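Side-chain contacts in BB_2cx5_001 (Thermus thermophilus, PDB 3RI0), which serves as a computationally designed scaffold, built on an aminoacyl-tRNA editing domain fold, meant to present a grafted linear HIV epitope to the immune system: residues 35-40 with 45-50; 66-71 with 116-121; 76-81 with 112-117. The protein carries 6 engineered substitutions. All coordinates share one frame; numbering follows the deposited sequence.

Contact 1: 35-40 with 45-50; sequences EAAQAV and GQIVKS
I47 meets A36 and A37 in a small apolar contact between helix 33-39 and strand 47-54. Along 45-50, G45 and Q46 finish a short 3-10 segment that begins before them. The Q46 side chain stops short of the helix, and its amide is held at both ends, NE2 giving to the backbone O of E124 and OE1 accepting from E43 N. I47 comes next and supplies everything the second segment brings to the helix. Its CG1 stands beside the backbone N and anti to the carbonyl carbon (chi1 -60°), which sends the longer branch to the helix. There I47 CG1 lies 3.9 Å from A37 CB. The terminal methyl reaches further, with I47 CD1 4.1 Å from A37 CB and 4.0 Å from A37 N, so it touches the helix backbone as well as a methyl. The same I47 CD1 comes within 4.3 Å of A36 CB, one residue back along the helix.

Alanine suits both helix positions because a single methyl lets the backbones approach closely: the CA atoms of A37 and I47 are 6.7 Å apart. Isoleucine suits the other side, being beta-branched and at home in a strand, yet long enough on one branch to span the remaining distance. No hydrogen bond crosses between the segments; the contact is buried, wholly apolar between side chains and small in area. Beyond I47 the strand departs from the helix, V48 packing on L63 and S50 on L61. The helix thus lies against the sheet near the place where strand 47-54 runs parallel to strand 125-128, whose W126 also touches I47 and V40, and antiparallel to strand 59-65.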
# COMPACT_ATOMS: atom_id res chain seq x y z
N GLU A 35 -1.21 -14.12 7.00
CA GLU A 35 -1.42 -15.22 6.06
C GLU A 35 -0.65 -14.99 4.76
O GLU A 35 0.00 -15.89 4.24
CB GLU A 35 -2.93 -15.35 5.76
CG GLU A 35 -3.77 -15.61 7.01
CD GLU A 35 -5.26 -15.39 6.78
OE1 GLU A 35 -5.66 -14.25 6.46
OE2 GLU A 35 -6.04 -16.36 6.93
N ALA A 36 -0.72 -13.76 4.25
CA ALA A 36 -0.04 -13.40 3.01
C ALA A 36 1.46 -13.62 3.10
O ALA A 36 2.05 -14.24 2.23
CB ALA A 36 -0.34 -11.93 2.67
N ALA A 37 2.07 -13.10 4.16
CA ALA A 37 3.51 -13.20 4.37
C ALA A 37 4.03 -14.63 4.44
O ALA A 37 5.08 -14.95 3.88
CB ALA A 37 3.91 -12.44 5.63
N GLN A 38 3.31 -15.50 5.14
CA GLN A 38 3.74 -16.89 5.28
C GLN A 38 3.78 -17.57 3.91
O GLN A 38 4.74 -18.25 3.59
CB GLN A 38 2.78 -17.65 6.21
CG GLN A 38 3.10 -19.15 6.33
CD GLN A 38 4.14 -19.47 7.38
OE1 GLN A 38 5.17 -18.80 7.49
NE2 GLN A 38 3.89 -20.51 8.16
N ALA A 39 2.73 -17.36 3.12
CA ALA A 39 2.62 -17.97 1.79
C ALA A 39 3.81 -17.69 0.88
O ALA A 39 4.21 -18.54 0.10
CB ALA A 39 1.34 -17.51 1.10
N VAL A 40 4.39 -16.50 0.99
CA VAL A 40 5.52 -16.12 0.15
C VAL A 40 6.85 -16.14 0.91
O VAL A 40 7.88 -15.72 0.39
CB VAL A 40 5.30 -14.71 -0.47
CG1 VAL A 40 4.01 -14.70 -1.29
CG2 VAL A 40 5.22 -13.65 0.61
N GLY A 45 6.41 -7.83 8.75
CA GLY A 45 6.87 -6.46 8.63
C GLY A 45 7.18 -6.06 7.20
O GLY A 45 7.32 -4.87 6.89
N GLN A 46 7.30 -7.05 6.32
CA GLN A 46 7.60 -6.80 4.92
C GLN A 46 6.35 -6.50 4.11
O GLN A 46 6.45 -6.00 2.99
CB GLN A 46 8.34 -7.99 4.30
CG GLN A 46 9.80 -8.11 4.76
CD GLN A 46 10.47 -9.37 4.23
OE1 GLN A 46 10.16 -10.49 4.66
NE2 GLN A 46 11.39 -9.20 3.28
N ILE A 47 5.18 -6.80 4.66
CA ILE A 47 3.94 -6.52 3.96
C ILE A 47 3.67 -5.02 4.03
O ILE A 47 3.80 -4.40 5.08
CB ILE A 47 2.74 -7.26 4.58
CG1 ILE A 47 2.97 -8.78 4.52
CG2 ILE A 47 1.45 -6.88 3.84
CD1 ILE A 47 3.08 -9.34 3.13
N VAL A 48 3.28 -4.45 2.89
CA VAL A 48 2.99 -3.03 2.81
C VAL A 48 1.49 -2.78 2.79
O VAL A 48 0.79 -3.25 1.90
CB VAL A 48 3.58 -2.42 1.53
CG1 VAL A 48 3.43 -0.90 1.56
CG2 VAL A 48 5.05 -2.83 1.38
N LYS A 49 1.01 -2.03 3.77
CA LYS A 49 -0.41 -1.66 3.85
C LYS A 49 -0.57 -0.26 3.25
O LYS A 49 0.12 0.68 3.67
CB LYS A 49 -0.88 -1.64 5.31
CG LYS A 49 -0.83 -3.01 5.99
CD LYS A 49 -1.23 -2.93 7.46
CE LYS A 49 -0.36 -1.92 8.22
NZ LYS A 49 -0.69 -1.90 9.67
N SER A 50 -1.45 -0.12 2.27
CA SER A 50 -1.67 1.17 1.62
C SER A 50 -2.91 1.82 2.22
O SER A 50 -4.04 1.61 1.73
CB SER A 50 -1.85 0.98 0.11
OG SER A 50 -0.69 0.40 -0.47

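Contact 2: 66-71 with 116-121; sequences GKNRLD and DEDLLG
N68 turns its amide nitrogen toward two carboxylates, those of D116 and D118, and both N-H groups of ND2 have an acceptor. The side chain of N68 runs roughly at right angles to each aspartate, but the flat groups are turned differently. Toward D116 the amide and carboxylate planes are 32° apart, and the acceptor lies almost in the amide plane. N68 ND2 to D116 OD2 is 2.8 Å and nearly straight, and OD2 is met through its syn lone pair. Toward D118 the planes are 62° apart. Here N68 ND2 to D118 OD2 measures 3.0 Å and is more bent, with OD2 approached on its anti side and out of the carboxylate plane.

The torsions bring the two acids to the same nitrogen. D116 has CG anti to its backbone N (chi1 179°), stretching the carboxylate toward the loop 66-71, whereas D118 has CG beside its backbone N. D116 also looks back at its own chain: D118 N lies 2.8 Å from D116 OD1, an Asx turn that holds the carboxylate at the opening of the 3-10 segment 117-121. K67, extended beyond CG, passes D118 with CE 4.1 Å from D118 OD2, but its NZ is not in contact with that oxygen.

Each residue type fits its role: the amide of N68 can give two hydrogens, the short aspartates can accept them, and D116 still has OD1 to receive D118 N. D116 OD2 also accepts from S65 N, so two donors grip that oxygen. D118 has a long, weak ion pair with K155. Chemically, a neutral amide bridges two acids that might otherwise repel each other and so ties the 66-71 loop to the 3-10 turn after strand 113-116; K67 and K155 would be expected to soften the negative field.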
# COMPACT_ATOMS: atom_id res chain seq x y z
N GLY A 66 3.71 -3.98 7.76
CA GLY A 66 2.67 -4.85 8.29
C GLY A 66 2.79 -5.06 9.79
O GLY A 66 1.83 -5.45 10.44
N LYS A 67 3.96 -4.78 10.36
CA LYS A 67 4.15 -4.98 11.80
C LYS A 67 3.97 -3.69 12.61
O LYS A 67 4.34 -3.64 13.79
CB LYS A 67 5.56 -5.51 12.07
CG LYS A 67 6.59 -4.40 12.03
CD LYS A 67 8.02 -4.90 12.14
CE LYS A 67 8.97 -3.77 11.82
NZ LYS A 67 10.38 -4.21 11.70
N ASN A 68 3.43 -2.65 11.98
CA ASN A 68 3.21 -1.39 12.68
C ASN A 68 1.80 -0.87 12.44
O ASN A 68 1.15 -1.22 11.47
CB ASN A 68 4.17 -0.29 12.21
CG ASN A 68 5.64 -0.67 12.38
OD1 ASN A 68 6.03 -1.32 13.35
ND2 ASN A 68 6.47 -0.24 11.43
N ARG A 69 1.33 -0.02 13.34
CA ARG A 69 0.03 0.59 13.14
C ARG A 69 0.31 2.09 13.05
O ARG A 69 1.15 2.64 13.77
CB ARG A 69 -0.96 0.20 14.26
CG ARG A 69 -0.52 0.44 15.69
CD ARG A 69 -0.91 -0.73 16.64
NE ARG A 69 -1.88 -1.69 16.09
CZ ARG A 69 -2.38 -2.72 16.77
NH1 ARG A 69 -2.01 -2.93 18.03
NH2 ARG A 69 -3.23 -3.56 16.20
N LEU A 70 -0.37 2.74 12.11
CA LEU A 70 -0.19 4.16 11.85
C LEU A 70 -0.48 5.11 13.01
O LEU A 70 -1.58 5.09 13.57
CB LEU A 70 -1.04 4.58 10.65
CG LEU A 70 -0.90 6.06 10.28
CD1 LEU A 70 0.53 6.34 9.79
CD2 LEU A 70 -1.91 6.40 9.20
N ASP A 71 0.49 5.94 13.35
CA ASP A 71 0.30 6.92 14.41
C ASP A 71 -0.34 8.12 13.72
O ASP A 71 0.35 8.89 13.05
CB ASP A 71 1.63 7.33 15.03
CG ASP A 71 1.45 8.28 16.20
OD1 ASP A 71 0.60 9.18 16.09
OD2 ASP A 71 2.18 8.14 17.21
N ASP A 116 6.53 4.47 5.62
CA ASP A 116 6.99 4.04 6.95
C ASP A 116 8.47 3.70 6.81
O ASP A 116 8.81 2.73 6.13
CB ASP A 116 6.21 2.78 7.35
CG ASP A 116 6.63 2.21 8.70
OD1 ASP A 116 7.76 2.47 9.18
OD2 ASP A 116 5.80 1.47 9.28
N GLU A 117 9.33 4.47 7.47
CA GLU A 117 10.78 4.23 7.39
C GLU A 117 11.21 2.79 7.66
O GLU A 117 12.24 2.35 7.17
CB GLU A 117 11.56 5.19 8.30
CG GLU A 117 11.01 5.36 9.72
CD GLU A 117 11.90 6.30 10.56
OE1 GLU A 117 12.27 7.40 10.07
OE2 GLU A 117 12.22 5.94 11.71
N ASP A 118 10.42 2.05 8.44
CA ASP A 118 10.76 0.66 8.73
C ASP A 118 10.75 -0.22 7.49
O ASP A 118 11.37 -1.28 7.48
CB ASP A 118 9.82 0.08 9.79
CG ASP A 118 10.08 0.63 11.19
OD1 ASP A 118 11.05 1.42 11.35
OD2 ASP A 118 9.33 0.28 12.12
N LEU A 119 10.05 0.20 6.45
CA LEU A 119 10.00 -0.59 5.22
C LEU A 119 11.35 -0.59 4.50
O LEU A 119 11.69 -1.56 3.82
CB LEU A 119 8.91 -0.06 4.28
CG LEU A 119 7.46 -0.38 4.69
CD1 LEU A 119 6.49 0.33 3.76
CD2 LEU A 119 7.24 -1.88 4.64
N LEU A 120 12.13 0.48 4.66
CA LEU A 120 13.44 0.57 4.01
C LEU A 120 14.37 -0.45 4.67
O LEU A 120 15.47 -0.71 4.19
CB LEU A 120 14.03 1.97 4.17
CG LEU A 120 13.19 3.19 3.76
CD1 LEU A 120 13.98 4.45 4.01
CD2 LEU A 120 12.79 3.09 2.31
N GLY A 121 13.90 -1.03 5.77
CA GLY A 121 14.68 -2.00 6.51
C GLY A 121 14.84 -3.38 5.88
O GLY A 121 15.53 -4.23 6.44

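Contact 3: 76-81 with 112-117; sequences ARLVGT and PAYLDE. Engineered in segment 76-81: A76 (natural residue Thr).
L78 and Y114 carry this contact, the leucine coming from the end of helix 72-79 and the tyrosine from strand 113-116. In its tight part L78 CD2 comes obliquely to the CD2 and CE2 carbons of the tyrosine ring. The model places these carbons closer than they can really sit, so the closeness is doubtful, and no more than an apolar meeting should be read from it. The leucine and the tyrosine run antiparallel alongside one another. The chi1 of L78 (-151°) is well short of a full trans value but still throws CG off opposite the backbone N, toward the strand. A branched aliphatic side chain is a natural partner for an aromatic ring, while the length of tyrosine lets a strand residue reach the helix.

The loose part lies at the phenol end. V79 CG2 comes no nearer than 4.5 Å to Y114 OH, and no direct hydrogen bond joins the segments. Instead a water sits in the ring plane at its edge, 3.2 Å from Y114 OH, and makes a weak bond to L78 O at 3.4 Å; the hydroxyl thus keeps a polar partner at this surface site.

The last turn of helix 72-79 rests on strands 59-65, 113-116 and 150-152: V79 touches Y60, L78 touches Q150 and A152, and the Y114 and F62 rings meet with their planes about 20° apart.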
# COMPACT_ATOMS: atom_id res chain seq x y z
N ALA A 76 -0.61 13.45 10.88
CA ALA A 76 -1.26 14.76 10.79
C ALA A 76 -0.33 15.97 10.89
O ALA A 76 -0.49 16.94 10.15
CB ALA A 76 -2.36 14.87 11.86
N ARG A 77 0.65 15.92 11.79
CA ARG A 77 1.58 17.05 11.93
C ARG A 77 2.47 17.10 10.70
O ARG A 77 3.10 18.12 10.39
CB ARG A 77 2.44 16.88 13.18
CG ARG A 77 1.66 16.94 14.49
CD ARG A 77 2.60 16.99 15.69
NE ARG A 77 3.29 15.72 15.92
CZ ARG A 77 2.74 14.67 16.50
NH1 ARG A 77 1.47 14.72 16.91
NH2 ARG A 77 3.44 13.56 16.68
N LEU A 78 2.50 15.98 10.00
CA LEU A 78 3.29 15.79 8.80
C LEU A 78 2.50 16.33 7.61
O LEU A 78 3.04 16.96 6.71
CB LEU A 78 3.55 14.30 8.66
CG LEU A 78 4.78 13.73 7.99
CD1 LEU A 78 4.82 12.23 8.23
CD2 LEU A 78 4.74 14.03 6.53
N VAL A 79 1.21 16.05 7.62
CA VAL A 79 0.30 16.47 6.56
C VAL A 79 -0.09 17.94 6.79
O VAL A 79 -0.28 18.71 5.83
CB VAL A 79 -0.94 15.52 6.56
CG1 VAL A 79 -2.20 16.26 6.92
CG2 VAL A 79 -1.05 14.85 5.22
N GLY A 80 -0.21 18.33 8.05
CA GLY A 80 -0.56 19.70 8.38
C GLY A 80 -2.04 19.98 8.54
O GLY A 80 -2.46 21.13 8.50
N THR A 81 -2.84 18.92 8.69
CA THR A 81 -4.29 19.08 8.85
C THR A 81 -4.83 17.83 9.53
O THR A 81 -4.17 16.80 9.52
CB THR A 81 -4.99 19.26 7.49
OG1 THR A 81 -6.28 19.86 7.70
CG2 THR A 81 -5.18 17.90 6.80
N PRO A 112 -0.72 12.15 -2.70
CA PRO A 112 0.59 12.47 -2.13
C PRO A 112 0.86 11.26 -1.22
O PRO A 112 -0.08 10.78 -0.59
CB PRO A 112 0.33 13.73 -1.32
CG PRO A 112 -0.86 14.37 -2.02
CD PRO A 112 -1.72 13.18 -2.37
N ALA A 113 2.10 10.77 -1.15
CA ALA A 113 2.34 9.60 -0.32
C ALA A 113 3.49 9.67 0.68
O ALA A 113 4.43 10.46 0.53
CB ALA A 113 2.51 8.37 -1.20
N TYR A 114 3.41 8.81 1.70
CA TYR A 114 4.42 8.72 2.73
C TYR A 114 4.77 7.25 2.98
O TYR A 114 3.91 6.38 2.90
CB TYR A 114 3.93 9.39 4.00
CG TYR A 114 3.59 10.84 3.75
CD1 TYR A 114 2.37 11.20 3.19
CD2 TYR A 114 4.52 11.85 4.01
CE1 TYR A 114 2.07 12.53 2.89
CE2 TYR A 114 4.24 13.17 3.72
CZ TYR A 114 3.02 13.51 3.15
OH TYR A 114 2.74 14.83 2.87
N LEU A 115 6.03 6.99 3.30
CA LEU A 115 6.51 5.63 3.51
C LEU A 115 7.15 5.38 4.87
O LEU A 115 8.18 5.97 5.21
CB LEU A 115 7.50 5.26 2.41
CG LEU A 115 8.15 3.87 2.42
CD1 LEU A 115 7.45 2.97 1.44
CD2 LEU A 115 9.61 3.97 2.04
N ASP A 116 6.53 4.47 5.62
CA ASP A 116 6.99 4.04 6.95
C ASP A 116 8.47 3.70 6.81
O ASP A 116 8.81 2.73 6.13
CB ASP A 116 6.21 2.78 7.35
CG ASP A 116 6.63 2.21 8.70
OD1 ASP A 116 7.76 2.47 9.18
OD2 ASP A 116 5.80 1.47 9.28
N GLU A 117 9.33 4.47 7.47
CA GLU A 117 10.78 4.23 7.39
C GLU A 117 11.21 2.79 7.66
O GLU A 117 12.24 2.35 7.17
CB GLU A 117 11.56 5.19 8.30
CG GLU A 117 11.01 5.36 9.72
CD GLU A 117 11.90 6.30 10.56
OE1 GLU A 117 12.27 7.40 10.07
OE2 GLU A 117 12.22 5.94 11.71
O HOH W 1 5.08 16.69 3.96

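How the contacts relate
All lie within one aminoacyl-tRNA editing domain. Contact 1 closes before either of the others opens; contact 3 opens within the span of contact 2, and both end on one stretch, sharing D116 and E117. Contacts 1 and 2 touch, centres 12 Å apart, with K49 NZ 2.7 Å from N68 O (a probable hydrogen bond). Contacts 2 and 3, centres 13 Å apart, meet where L120 packs on L115. Contacts 1 and 3, centres about 22 Å apart, lie on opposite sides of the chain's centre. Strands 47-54 and 113-116 share one mixed sheet, on which contacts 1 and 3 set helices 33-39 and 72-79, while contact 2 ties loops at the ends of strands 59-65 and 113-116.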